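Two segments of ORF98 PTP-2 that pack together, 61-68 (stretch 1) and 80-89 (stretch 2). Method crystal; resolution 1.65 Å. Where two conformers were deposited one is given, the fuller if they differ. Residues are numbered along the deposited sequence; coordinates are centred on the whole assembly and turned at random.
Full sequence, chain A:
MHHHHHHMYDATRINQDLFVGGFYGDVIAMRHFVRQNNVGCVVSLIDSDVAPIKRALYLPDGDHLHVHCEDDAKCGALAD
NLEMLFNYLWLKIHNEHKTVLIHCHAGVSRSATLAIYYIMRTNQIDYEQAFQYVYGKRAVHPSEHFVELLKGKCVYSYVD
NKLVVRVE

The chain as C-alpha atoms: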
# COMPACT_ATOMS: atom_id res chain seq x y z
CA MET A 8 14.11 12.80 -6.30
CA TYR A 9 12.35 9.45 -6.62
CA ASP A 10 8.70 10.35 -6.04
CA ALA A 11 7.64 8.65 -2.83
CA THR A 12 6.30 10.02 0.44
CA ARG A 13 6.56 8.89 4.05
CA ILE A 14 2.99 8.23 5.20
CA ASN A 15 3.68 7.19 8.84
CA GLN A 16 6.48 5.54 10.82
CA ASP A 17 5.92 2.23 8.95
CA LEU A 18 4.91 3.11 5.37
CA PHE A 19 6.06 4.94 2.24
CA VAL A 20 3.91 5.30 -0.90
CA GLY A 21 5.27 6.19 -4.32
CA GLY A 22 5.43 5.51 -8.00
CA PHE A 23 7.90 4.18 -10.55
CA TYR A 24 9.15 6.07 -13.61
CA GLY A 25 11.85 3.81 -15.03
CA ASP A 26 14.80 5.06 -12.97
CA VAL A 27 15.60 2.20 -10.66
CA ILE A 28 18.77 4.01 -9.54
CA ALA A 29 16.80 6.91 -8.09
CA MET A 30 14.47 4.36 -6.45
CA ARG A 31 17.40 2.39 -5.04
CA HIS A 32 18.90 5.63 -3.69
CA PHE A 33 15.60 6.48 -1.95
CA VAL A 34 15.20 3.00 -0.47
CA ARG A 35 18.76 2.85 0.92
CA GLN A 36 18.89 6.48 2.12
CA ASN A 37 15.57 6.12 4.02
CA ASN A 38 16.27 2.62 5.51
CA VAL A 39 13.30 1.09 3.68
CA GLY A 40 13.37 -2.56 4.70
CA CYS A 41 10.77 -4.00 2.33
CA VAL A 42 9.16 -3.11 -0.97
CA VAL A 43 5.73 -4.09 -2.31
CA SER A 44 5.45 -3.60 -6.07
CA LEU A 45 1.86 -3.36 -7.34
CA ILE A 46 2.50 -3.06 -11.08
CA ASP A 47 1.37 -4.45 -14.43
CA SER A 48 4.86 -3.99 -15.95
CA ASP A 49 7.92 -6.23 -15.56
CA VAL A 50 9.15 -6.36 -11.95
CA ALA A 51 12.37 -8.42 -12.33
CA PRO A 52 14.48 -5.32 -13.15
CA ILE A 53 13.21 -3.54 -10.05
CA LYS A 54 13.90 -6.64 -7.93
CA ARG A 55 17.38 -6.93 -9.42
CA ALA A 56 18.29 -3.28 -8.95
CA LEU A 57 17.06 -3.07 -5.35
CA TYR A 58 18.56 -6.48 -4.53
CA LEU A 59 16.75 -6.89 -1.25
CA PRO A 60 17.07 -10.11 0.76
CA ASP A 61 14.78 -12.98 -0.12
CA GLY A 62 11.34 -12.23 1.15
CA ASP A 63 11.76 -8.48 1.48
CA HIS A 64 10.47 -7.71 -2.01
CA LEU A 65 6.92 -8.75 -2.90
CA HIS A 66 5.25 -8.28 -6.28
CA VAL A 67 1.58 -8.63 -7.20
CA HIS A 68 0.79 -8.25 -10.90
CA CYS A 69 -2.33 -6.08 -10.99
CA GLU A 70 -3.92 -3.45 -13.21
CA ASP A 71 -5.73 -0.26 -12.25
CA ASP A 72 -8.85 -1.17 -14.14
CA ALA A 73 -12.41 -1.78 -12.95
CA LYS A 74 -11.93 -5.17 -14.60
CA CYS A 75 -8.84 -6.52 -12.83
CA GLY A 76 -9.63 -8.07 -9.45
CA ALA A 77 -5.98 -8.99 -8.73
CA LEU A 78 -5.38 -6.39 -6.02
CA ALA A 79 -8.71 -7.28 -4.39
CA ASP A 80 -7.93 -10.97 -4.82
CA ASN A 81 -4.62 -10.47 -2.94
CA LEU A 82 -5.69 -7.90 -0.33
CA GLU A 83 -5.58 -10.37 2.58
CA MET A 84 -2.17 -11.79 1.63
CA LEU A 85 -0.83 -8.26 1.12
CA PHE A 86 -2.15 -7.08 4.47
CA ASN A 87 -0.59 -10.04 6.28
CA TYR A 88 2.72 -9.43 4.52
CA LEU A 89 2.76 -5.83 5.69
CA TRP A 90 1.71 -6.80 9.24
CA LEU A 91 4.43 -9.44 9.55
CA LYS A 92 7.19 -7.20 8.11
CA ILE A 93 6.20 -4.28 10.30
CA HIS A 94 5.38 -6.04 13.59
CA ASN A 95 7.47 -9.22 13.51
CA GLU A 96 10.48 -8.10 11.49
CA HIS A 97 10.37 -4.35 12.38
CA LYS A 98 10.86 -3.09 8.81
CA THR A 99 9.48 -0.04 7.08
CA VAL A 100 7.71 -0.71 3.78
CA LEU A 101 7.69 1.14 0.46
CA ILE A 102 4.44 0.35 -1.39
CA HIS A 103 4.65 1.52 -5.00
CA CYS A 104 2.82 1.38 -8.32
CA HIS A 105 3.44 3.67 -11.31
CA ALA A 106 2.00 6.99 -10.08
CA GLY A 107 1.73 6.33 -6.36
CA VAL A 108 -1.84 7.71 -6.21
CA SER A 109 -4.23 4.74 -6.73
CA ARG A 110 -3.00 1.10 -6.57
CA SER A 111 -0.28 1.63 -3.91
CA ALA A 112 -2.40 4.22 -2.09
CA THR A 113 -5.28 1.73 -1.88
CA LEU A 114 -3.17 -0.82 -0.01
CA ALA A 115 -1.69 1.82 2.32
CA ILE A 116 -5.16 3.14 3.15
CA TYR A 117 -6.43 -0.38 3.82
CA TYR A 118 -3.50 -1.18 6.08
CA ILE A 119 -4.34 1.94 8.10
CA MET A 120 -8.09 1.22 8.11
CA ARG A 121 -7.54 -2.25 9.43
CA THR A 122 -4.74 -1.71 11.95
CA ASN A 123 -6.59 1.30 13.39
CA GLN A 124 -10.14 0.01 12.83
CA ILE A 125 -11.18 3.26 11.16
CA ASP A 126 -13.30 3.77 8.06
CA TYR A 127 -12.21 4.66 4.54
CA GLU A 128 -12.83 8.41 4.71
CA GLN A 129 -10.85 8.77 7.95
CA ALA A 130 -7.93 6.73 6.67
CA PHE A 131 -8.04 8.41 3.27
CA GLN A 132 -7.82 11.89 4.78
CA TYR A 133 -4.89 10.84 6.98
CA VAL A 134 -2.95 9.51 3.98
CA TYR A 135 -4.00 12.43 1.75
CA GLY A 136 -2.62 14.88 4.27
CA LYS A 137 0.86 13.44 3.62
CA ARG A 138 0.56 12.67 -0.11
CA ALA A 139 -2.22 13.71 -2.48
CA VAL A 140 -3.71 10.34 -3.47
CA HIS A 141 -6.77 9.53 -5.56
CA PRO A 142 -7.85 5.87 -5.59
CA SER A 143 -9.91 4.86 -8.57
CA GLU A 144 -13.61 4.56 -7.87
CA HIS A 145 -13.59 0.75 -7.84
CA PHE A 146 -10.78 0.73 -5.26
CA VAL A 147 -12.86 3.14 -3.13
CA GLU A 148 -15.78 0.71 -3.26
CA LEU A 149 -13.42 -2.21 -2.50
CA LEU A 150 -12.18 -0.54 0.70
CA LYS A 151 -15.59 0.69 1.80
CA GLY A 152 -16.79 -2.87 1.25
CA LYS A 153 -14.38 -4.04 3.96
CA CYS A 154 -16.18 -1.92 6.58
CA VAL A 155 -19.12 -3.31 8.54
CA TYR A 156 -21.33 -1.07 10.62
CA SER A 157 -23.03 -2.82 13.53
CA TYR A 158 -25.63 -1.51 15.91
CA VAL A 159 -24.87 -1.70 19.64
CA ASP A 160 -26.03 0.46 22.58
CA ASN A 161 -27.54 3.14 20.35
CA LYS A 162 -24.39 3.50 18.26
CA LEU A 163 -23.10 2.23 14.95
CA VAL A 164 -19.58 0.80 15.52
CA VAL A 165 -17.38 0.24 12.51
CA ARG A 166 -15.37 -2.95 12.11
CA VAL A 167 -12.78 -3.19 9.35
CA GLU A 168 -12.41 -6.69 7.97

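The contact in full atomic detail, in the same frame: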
# COMPACT_ATOMS: atom_id res chain seq x y z
N ASP A 61 15.92 -12.12 0.18
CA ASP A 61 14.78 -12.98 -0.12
C ASP A 61 13.66 -12.71 0.87
O ASP A 61 13.87 -12.76 2.08
CB ASP A 61 15.19 -14.45 -0.05
CG ASP A 61 16.08 -14.88 -1.20
OD1 ASP A 61 15.95 -14.31 -2.31
OD2 ASP A 61 16.89 -15.78 -0.98
N GLY A 62 12.48 -12.41 0.34
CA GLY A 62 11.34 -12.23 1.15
C GLY A 62 11.03 -10.80 1.44
O GLY A 62 9.94 -10.51 1.90
N ASP A 63 11.98 -9.89 1.21
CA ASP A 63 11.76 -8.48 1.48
C ASP A 63 11.32 -7.70 0.27
O ASP A 63 11.06 -6.48 0.39
CB ASP A 63 13.00 -7.82 2.08
CG ASP A 63 13.31 -8.30 3.49
OD1 ASP A 63 12.41 -8.84 4.17
OD2 ASP A 63 14.48 -8.19 3.90
N HIS A 64 11.03 -8.37 -0.84
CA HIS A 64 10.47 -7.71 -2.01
C HIS A 64 9.36 -8.59 -2.57
O HIS A 64 9.62 -9.70 -3.04
CB HIS A 64 11.53 -7.44 -3.06
CG HIS A 64 11.09 -6.50 -4.13
ND1 HIS A 64 11.97 -5.86 -4.97
CD2 HIS A 64 9.85 -6.10 -4.50
CE1 HIS A 64 11.28 -5.09 -5.80
NE2 HIS A 64 9.99 -5.22 -5.53
N LEU A 65 8.14 -8.11 -2.45
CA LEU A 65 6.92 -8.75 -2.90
C LEU A 65 6.35 -8.02 -4.10
O LEU A 65 6.24 -6.80 -4.10
CB LEU A 65 5.88 -8.73 -1.78
CG LEU A 65 4.52 -9.39 -2.01
CD1 LEU A 65 4.83 -10.83 -2.36
CD2 LEU A 65 3.60 -9.34 -0.81
N HIS A 66 5.89 -8.78 -5.07
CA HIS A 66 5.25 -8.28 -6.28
C HIS A 66 3.88 -8.93 -6.42
O HIS A 66 3.77 -10.15 -6.33
CB HIS A 66 6.10 -8.61 -7.53
CG HIS A 66 5.41 -8.34 -8.83
ND1 HIS A 66 5.30 -9.28 -9.83
CD2 HIS A 66 4.77 -7.23 -9.28
CE1 HIS A 66 4.64 -8.77 -10.86
NE2 HIS A 66 4.30 -7.53 -10.54
N VAL A 67 2.85 -8.13 -6.69
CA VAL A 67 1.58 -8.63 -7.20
C VAL A 67 1.32 -7.96 -8.55
O VAL A 67 1.26 -6.72 -8.63
CB VAL A 67 0.40 -8.35 -6.25
CG1 VAL A 67 -0.88 -8.80 -6.91
CG2 VAL A 67 0.57 -9.06 -4.92
N HIS A 68 1.18 -8.76 -9.60
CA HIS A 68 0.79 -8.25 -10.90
C HIS A 68 -0.68 -7.85 -10.87
O HIS A 68 -1.56 -8.71 -10.73
CB HIS A 68 1.00 -9.31 -11.96
CG HIS A 68 0.70 -8.85 -13.34
ND1 HIS A 68 -0.58 -8.85 -13.87
CD2 HIS A 68 1.51 -8.38 -14.32
CE1 HIS A 68 -0.54 -8.40 -15.11
NE2 HIS A 68 0.72 -8.13 -15.41
N ASP A 80 -8.15 -9.56 -5.04
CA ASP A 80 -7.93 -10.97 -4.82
C ASP A 80 -6.80 -11.23 -3.83
O ASP A 80 -6.78 -12.28 -3.18
CB ASP A 80 -7.57 -11.63 -6.13
CG ASP A 80 -8.77 -11.86 -7.02
OD1 ASP A 80 -9.96 -11.71 -6.58
OD2 ASP A 80 -8.52 -12.18 -8.21
N ASN A 81 -5.82 -10.32 -3.75
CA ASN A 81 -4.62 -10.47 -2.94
C ASN A 81 -4.61 -9.57 -1.71
O ASN A 81 -3.60 -9.50 -1.01
CB ASN A 81 -3.42 -10.18 -3.84
CG ASN A 81 -3.12 -11.30 -4.77
OD1 ASN A 81 -2.45 -12.25 -4.38
ND2 ASN A 81 -3.63 -11.23 -6.02
N LEU A 82 -5.72 -8.88 -1.42
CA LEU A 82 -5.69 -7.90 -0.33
C LEU A 82 -5.33 -8.53 1.00
O LEU A 82 -4.49 -7.99 1.73
CB LEU A 82 -7.03 -7.19 -0.24
CG LEU A 82 -7.05 -5.89 0.52
CD1 LEU A 82 -6.13 -4.83 -0.08
CD2 LEU A 82 -8.49 -5.40 0.60
N GLU A 83 -5.86 -9.72 1.30
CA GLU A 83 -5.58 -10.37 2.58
C GLU A 83 -4.12 -10.78 2.68
O GLU A 83 -3.45 -10.46 3.67
CB GLU A 83 -6.48 -11.58 2.79
CG GLU A 83 -6.25 -12.22 4.13
CD GLU A 83 -6.81 -11.42 5.28
OE1 GLU A 83 -7.62 -10.51 5.02
OE2 GLU A 83 -6.43 -11.72 6.45
N MET A 84 -3.58 -11.43 1.65
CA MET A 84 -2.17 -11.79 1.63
C MET A 84 -1.29 -10.54 1.75
O MET A 84 -0.35 -10.49 2.55
CB MET A 84 -1.86 -12.57 0.34
CG MET A 84 -0.42 -13.05 0.18
SD MET A 84 0.66 -11.70 -0.41
CE MET A 84 0.18 -11.60 -2.15
N LEU A 85 -1.64 -9.47 1.05
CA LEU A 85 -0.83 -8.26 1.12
C LEU A 85 -0.87 -7.66 2.52
O LEU A 85 0.15 -7.24 3.05
CB LEU A 85 -1.35 -7.25 0.10
CG LEU A 85 -0.94 -7.58 -1.35
CD1 LEU A 85 -1.80 -6.79 -2.30
CD2 LEU A 85 0.58 -7.31 -1.59
N PHE A 86 -2.05 -7.56 3.09
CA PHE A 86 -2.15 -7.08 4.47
C PHE A 86 -1.28 -7.85 5.44
O PHE A 86 -0.56 -7.26 6.26
CB PHE A 86 -3.59 -7.07 4.97
CG PHE A 86 -3.71 -6.61 6.41
CD1 PHE A 86 -3.75 -5.27 6.72
CD2 PHE A 86 -3.64 -7.52 7.45
CE1 PHE A 86 -3.80 -4.87 8.00
CE2 PHE A 86 -3.67 -7.10 8.74
CZ PHE A 86 -3.82 -5.76 9.00
N ASN A 87 -1.35 -9.19 5.37
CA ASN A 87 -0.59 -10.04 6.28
C ASN A 87 0.89 -9.89 6.04
O ASN A 87 1.67 -9.87 7.01
CB ASN A 87 -1.02 -11.46 6.11
CG ASN A 87 -2.36 -11.69 6.70
OD1 ASN A 87 -2.70 -11.12 7.71
ND2 ASN A 87 -3.14 -12.55 6.08
N TYR A 88 1.32 -9.72 4.79
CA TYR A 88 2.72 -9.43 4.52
C TYR A 88 3.17 -8.14 5.20
O TYR A 88 4.18 -8.09 5.92
CB TYR A 88 2.94 -9.36 3.03
CG TYR A 88 4.36 -9.14 2.63
CD1 TYR A 88 5.27 -10.20 2.54
CD2 TYR A 88 4.83 -7.87 2.34
CE1 TYR A 88 6.54 -9.96 2.16
CE2 TYR A 88 6.12 -7.64 1.94
CZ TYR A 88 6.99 -8.70 1.84
OH TYR A 88 8.28 -8.40 1.46
N LEU A 89 2.37 -7.07 5.04
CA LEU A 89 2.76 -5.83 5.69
C LEU A 89 2.82 -6.01 7.21
O LEU A 89 3.75 -5.55 7.87
CB LEU A 89 1.74 -4.77 5.34
CG LEU A 89 1.75 -4.32 3.86
CD1 LEU A 89 0.46 -3.47 3.67
CD2 LEU A 89 2.95 -3.54 3.46

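A single tyrosine closes one end of this contact in two ways at once: the hydroxyl of Tyr88 donates a hydrogen bond to a backbone carbonyl of the loop before the strand, Tyr88 OH to Gly62 O at 2.7 Å, while one face of its ring receives a methyl group of Leu65. Leu65 CD2 lies 3.7 Å from the centroid of the Tyr88 ring, 19° off the ring normal, a CH-pi contact over the face; Gly62 O sits at the ring edge, near its plane, where a phenolic hydroxyl can reach it. This is the one hydrogen bond across the stretches; most of the rest is apolar packing.

The strand and the helix run nearly antiparallel, their axes 166° apart in direction and 10.8 Å apart at closest approach. Side chains alternate along the strand: Leu65 and Val67 point toward the helix, whereas His64, His66 and His68 point away, so the imidazoles stay out of the apolar layer. On the helix, Met84 and Tyr88 are one turn apart and both point toward the strand; Leu85 starts sideways, but its end comes nearer. Backbone bonds such as Tyr88 N to Met84 O, 2.9 Å, maintain this spacing.

Leu65 is the hub. With chi1 t and chi2 p, Leu65 places its CD2 among three helix residues: 3.5 Å from Tyr88 CG, 3.7 Å from Leu85 CD2 and 3.8 Å from Met84 SD. One branched side chain thus meets an aromatic face, a methyl and a thioether, all compatible with a nonpolar neighbour. Val67 continues the layer, its CG2 lying 3.8 Å from both Met84 CE and Leu85 CD2. Met84, t at chi1 and m at chi2 and chi3, bends so that its sulfur meets Leu65 and its terminal methyl meets Val67. Leu85 CD2 likewise touches both strand residues.

At the other end, Asn81 points toward the strand, its ND2 3.8 Å from Val67 CG1, a van der Waals approach. It occupies the N-cap position, but its side chain makes no capping bond; ND2 is hydrogen-bonded elsewhere in the structure.

Gly62 suits its turn for a backbone reason: at phi 98° and psi -15°, a CB would be jammed against the carbonyl O of Asp61. Asp63 turns away from the helix, its carboxylate satisfied elsewhere. The two stretches together bury 348 Å², with Leu65 and Tyr88 contributing the largest shares, followed by Val67.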